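Local coordinates for transposon Tn7 transposition protein tnsA (Escherichia coli, PDB 1T0F) that cleaves the 5' DNA strands at the ends of transposon Tn7, using metal ions, as the endonuclease partner of TnsB in the transposase, at residues A[50-55]-A[68-73]; A[77-82]-A[120-125]. One frame throughout, in Å; residues are numbered along the deposited sequence.

Interaction 1. Residues A[50-55]-A[68-73]; sequences IYSHKT and AVFLSL
The end of strand 48-51 and the turn after it pack against one side of helix 64-75, with the ring of Phe70 as the main point of contact. Ile50, a buried residue of the strand, points its side chain at the ring and meets it tip to tip. Ile50 CG2 lies over one face of the Phe70 ring, 3.9 Å from the centroid and 29° off the normal, a CH-pi contact. The other branch, with CG1 anti to the backbone N (chi1 -174°) and the chain extended beyond it, carries Ile50 CD1 across Leu71, whose CD2 is 3.7 Å away. Tyr51 points away from the helix, and its ring meets that of Phe243. At Ser52 the contact shifts from ring face to ring edge: Ser52 CB lies in the plane of the Phe70 ring, 3.8 Å from CZ. Ser52 OG accepts from Thr55 N at 3.0 Å, an ST motif that fixes the turn, and is also hydrogen-bonded to the carboxylate of Glu74, which takes Lys54 N as well. Lys54 CE approaches Leu73 O at 4.0 Å, and Lys54 NZ hydrogen-bonds to Val79 O. Thr55 OG1 is hydrogen-bonded to His59 NE2, and the His59 ring also meets Phe70. This is a beta-hairpin whose Ile50 and Ser52 pack around Phe70 of the helix that bears the catalytic Glu66, within a nuclease of the PDDEXK class.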
# COMPACT_ATOMS: atom_id res chain seq x y z
N ILE A 50 -5.82 -0.10 -8.45
CA ILE A 50 -5.09 0.99 -9.09
C ILE A 50 -3.95 0.53 -9.98
O ILE A 50 -3.18 -0.36 -9.64
CB ILE A 50 -4.58 1.99 -8.03
CG1 ILE A 50 -3.94 3.21 -8.70
CG2 ILE A 50 -3.59 1.31 -7.11
CD1 ILE A 50 -3.80 4.40 -7.77
N TYR A 51 -3.86 1.17 -11.14
CA TYR A 51 -2.82 0.86 -12.11
C TYR A 51 -1.48 1.45 -11.66
O TYR A 51 -1.43 2.55 -11.10
CB TYR A 51 -3.21 1.43 -13.48
CG TYR A 51 -2.19 1.15 -14.56
CD1 TYR A 51 -2.07 -0.12 -15.11
CD2 TYR A 51 -1.35 2.16 -15.02
CE1 TYR A 51 -1.12 -0.38 -16.10
CE2 TYR A 51 -0.40 1.91 -16.01
CZ TYR A 51 -0.29 0.63 -16.54
OH TYR A 51 0.64 0.38 -17.53
N SER A 52 -0.40 0.71 -11.92
CA SER A 52 0.95 1.15 -11.56
C SER A 52 1.82 1.27 -12.80
O SER A 52 1.85 0.35 -13.62
CB SER A 52 1.60 0.14 -10.62
OG SER A 52 3.02 0.25 -10.66
N HIS A 53 2.53 2.39 -12.94
CA HIS A 53 3.42 2.56 -14.09
C HIS A 53 4.66 1.71 -13.88
O HIS A 53 5.27 1.23 -14.84
CB HIS A 53 3.85 4.02 -14.25
CG HIS A 53 2.73 4.96 -14.56
ND1 HIS A 53 2.93 6.19 -15.15
CD2 HIS A 53 1.40 4.87 -14.32
CE1 HIS A 53 1.77 6.82 -15.25
NE2 HIS A 53 0.83 6.04 -14.76
N LYS A 54 5.04 1.50 -12.62
CA LYS A 54 6.23 0.71 -12.31
C LYS A 54 6.10 -0.78 -12.59
O LYS A 54 7.04 -1.40 -13.08
CB LYS A 54 6.63 0.92 -10.85
CG LYS A 54 7.16 2.32 -10.57
CD LYS A 54 7.56 2.50 -9.13
CE LYS A 54 8.19 3.87 -8.91
NZ LYS A 54 9.48 4.03 -9.65
N THR A 55 4.94 -1.36 -12.30
CA THR A 55 4.75 -2.79 -12.50
C THR A 55 3.92 -3.12 -13.73
O THR A 55 3.99 -4.24 -14.24
CB THR A 55 4.05 -3.44 -11.29
OG1 THR A 55 2.71 -2.96 -11.22
CG2 THR A 55 4.79 -3.09 -10.00
N ALA A 68 -2.69 5.00 0.44
CA ALA A 68 -1.73 6.08 0.71
C ALA A 68 -0.28 5.60 0.61
O ALA A 68 0.58 6.28 0.04
CB ALA A 68 -1.99 6.68 2.09
N VAL A 69 -0.00 4.42 1.15
CA VAL A 69 1.34 3.86 1.09
C VAL A 69 1.71 3.52 -0.35
O VAL A 69 2.83 3.78 -0.79
CB VAL A 69 1.48 2.60 1.99
CG1 VAL A 69 2.86 2.00 1.84
CG2 VAL A 69 1.22 2.97 3.45
N PHE A 70 0.76 2.93 -1.09
CA PHE A 70 1.02 2.59 -2.48
C PHE A 70 1.36 3.84 -3.31
O PHE A 70 2.35 3.85 -4.04
CB PHE A 70 -0.21 1.91 -3.11
CG PHE A 70 -0.08 1.73 -4.60
CD1 PHE A 70 0.62 0.65 -5.12
CD2 PHE A 70 -0.59 2.69 -5.47
CE1 PHE A 70 0.81 0.52 -6.50
CE2 PHE A 70 -0.39 2.58 -6.85
CZ PHE A 70 0.31 1.49 -7.36
N LEU A 71 0.54 4.88 -3.20
CA LEU A 71 0.79 6.10 -3.97
C LEU A 71 2.16 6.70 -3.61
O LEU A 71 2.87 7.22 -4.48
CB LEU A 71 -0.32 7.12 -3.72
CG LEU A 71 -1.71 6.73 -4.23
CD1 LEU A 71 -2.75 7.73 -3.73
CD2 LEU A 71 -1.70 6.69 -5.75
N SER A 72 2.52 6.63 -2.33
CA SER A 72 3.82 7.14 -1.89
C SER A 72 4.96 6.32 -2.48
O SER A 72 6.00 6.87 -2.87
CB SER A 72 3.90 7.13 -0.35
OG SER A 72 2.84 7.87 0.23
N LEU A 73 4.79 5.00 -2.55
CA LEU A 73 5.82 4.12 -3.11
C LEU A 73 5.97 4.32 -4.62
O LEU A 73 7.09 4.38 -5.13
CB LEU A 73 5.49 2.65 -2.84
CG LEU A 73 5.54 2.17 -1.39
CD1 LEU A 73 4.94 0.76 -1.30
CD2 LEU A 73 6.99 2.17 -0.90

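Interaction 2. Residues A[77-82]-A[120-125]; sequences SSVLDI and VDCKDG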
# COMPACT_ATOMS: atom_id res chain seq x y z
N SER A 77 11.25 7.41 -7.36
CA SER A 77 11.92 7.00 -8.58
C SER A 77 12.70 5.68 -8.48
O SER A 77 12.76 4.92 -9.44
CB SER A 77 12.87 8.10 -9.08
OG SER A 77 13.96 8.27 -8.20
N SER A 78 13.27 5.40 -7.31
CA SER A 78 14.06 4.18 -7.12
C SER A 78 13.29 2.86 -6.99
O SER A 78 13.87 1.79 -7.14
CB SER A 78 14.96 4.34 -5.90
OG SER A 78 14.18 4.42 -4.72
N VAL A 79 12.00 2.93 -6.70
CA VAL A 79 11.21 1.71 -6.56
C VAL A 79 11.12 0.98 -7.89
O VAL A 79 10.75 1.55 -8.92
CB VAL A 79 9.80 2.00 -6.02
CG1 VAL A 79 8.91 0.76 -6.10
CG2 VAL A 79 9.90 2.47 -4.57
N LEU A 80 11.49 -0.30 -7.87
CA LEU A 80 11.47 -1.14 -9.06
C LEU A 80 10.23 -2.02 -9.12
O LEU A 80 9.61 -2.18 -10.17
CB LEU A 80 12.72 -2.02 -9.10
CG LEU A 80 12.90 -2.93 -10.31
CD1 LEU A 80 13.04 -2.10 -11.58
CD2 LEU A 80 14.14 -3.79 -10.09
N ASP A 81 9.87 -2.61 -7.98
CA ASP A 81 8.70 -3.48 -7.92
C ASP A 81 7.96 -3.28 -6.61
O ASP A 81 8.55 -2.93 -5.59
CB ASP A 81 9.12 -4.95 -8.06
CG ASP A 81 7.94 -5.88 -8.37
OD1 ASP A 81 6.82 -5.38 -8.63
OD2 ASP A 81 8.14 -7.12 -8.37
N ILE A 82 6.65 -3.48 -6.65
CA ILE A 82 5.79 -3.36 -5.48
C ILE A 82 4.92 -4.61 -5.50
O ILE A 82 4.11 -4.79 -6.41
CB ILE A 82 4.88 -2.12 -5.56
CG1 ILE A 82 5.72 -0.84 -5.48
CG2 ILE A 82 3.86 -2.15 -4.40
CD1 ILE A 82 4.93 0.43 -5.78
N VAL A 120 8.75 -4.51 -1.11
CA VAL A 120 9.26 -3.55 -2.10
C VAL A 120 10.69 -3.81 -2.51
O VAL A 120 11.54 -4.12 -1.67
CB VAL A 120 9.15 -2.11 -1.52
CG1 VAL A 120 9.52 -1.06 -2.58
CG2 VAL A 120 7.73 -1.86 -1.00
N ASP A 121 10.94 -3.68 -3.82
CA ASP A 121 12.28 -3.84 -4.38
C ASP A 121 12.69 -2.49 -4.97
O ASP A 121 11.91 -1.85 -5.66
CB ASP A 121 12.27 -4.89 -5.50
CG ASP A 121 12.11 -6.31 -4.98
OD1 ASP A 121 13.02 -6.79 -4.29
OD2 ASP A 121 11.06 -6.93 -5.26
N CYS A 122 13.91 -2.05 -4.68
CA CYS A 122 14.40 -0.77 -5.20
C CYS A 122 15.65 -0.99 -6.04
O CYS A 122 16.41 -1.94 -5.81
CB CYS A 122 14.71 0.18 -4.04
SG CYS A 122 13.27 0.56 -2.98
N LYS A 123 15.86 -0.11 -7.01
CA LYS A 123 17.01 -0.20 -7.92
C LYS A 123 18.31 0.17 -7.24
O LYS A 123 19.37 -0.40 -7.55
CB LYS A 123 16.80 0.71 -9.13
CG LYS A 123 15.66 0.28 -10.03
CD LYS A 123 15.47 1.22 -11.20
CE LYS A 123 15.10 2.62 -10.74
NZ LYS A 123 14.79 3.51 -11.91
N ASP A 124 18.24 1.13 -6.34
CA ASP A 124 19.40 1.59 -5.59
C ASP A 124 18.89 2.30 -4.36
O ASP A 124 17.71 2.18 -4.02
CB ASP A 124 20.25 2.55 -6.43
CG ASP A 124 19.43 3.68 -7.03
OD1 ASP A 124 18.42 4.07 -6.41
OD2 ASP A 124 19.81 4.17 -8.11
N GLY A 125 19.75 3.06 -3.70
CA GLY A 125 19.32 3.78 -2.51
C GLY A 125 19.58 3.01 -1.23
O GLY A 125 20.20 1.94 -1.25
O HOH W 1 15.79 3.53 -2.81
O HOH W 2 10.42 -8.12 -7.65
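Strands 79-82 and 120-122 run antiparallel, their axes 4.4 Å apart at 160°, and a classic beta bulge shifts their register where Leu80 and Asp81 both face Asp121. Asp121 O is gripped twice: by Leu80 N, in the carbonyl plane, at 2.7 Å and by Asp81 N, above it, at 3.2 Å. Asp121 N returns a nearly straight bond (176°) to Asp81 O, and Lys123 N closes the other end on Ser78 O at 2.8 Å. The carboxylates of Asp81 and Asp121 share one face, their OD2 atoms 4.3 Å apart; a water donates to both, Asp81 OD2 also accepts from Gly29 N, and Arg83, salt-bridged to Asp121, would probably ease the repulsion. Val79 crosses Val120 at about a right angle, CG1 to CG1 at 4.0 Å, while Val79 CG2 lies near Cys122 SG. An alanine in place of Val79 would lose both methyls and so probably loosen the packing on Val120, Cys122 and an aromatic side chain of another protein chain. Leu80 CB rests 3.8 Å from Lys123 CG. Ile82 and Val120 pack on Leu73 of helix 64-75, and strand 115-122 continues the sheet to strand 129-134, where Phe130 touches Val120 and Cys122.

In the fold
Interaction 1 includes helix 64-75, against which it sets the hairpin and its turn; interaction 2 pairs two strands at the sheet edge within this chain, which pack on that helix through Val120 and Ile82. Both are partly buried, but interaction 1, nearer the centre of the chain, has no exposed residue among those that touch, whereas four of the ten in interaction 2 are exposed, Ser77 and Leu80 among them. Interaction 1 relies on apolar side chains, with no hydrogen bond across its segments. Interaction 2 is held mainly by backbone hydrogen bonds, apolar on one face and charged on the other. The two meet directly where Lys54 reaches Val79 and where Thr55 packs on Asp81.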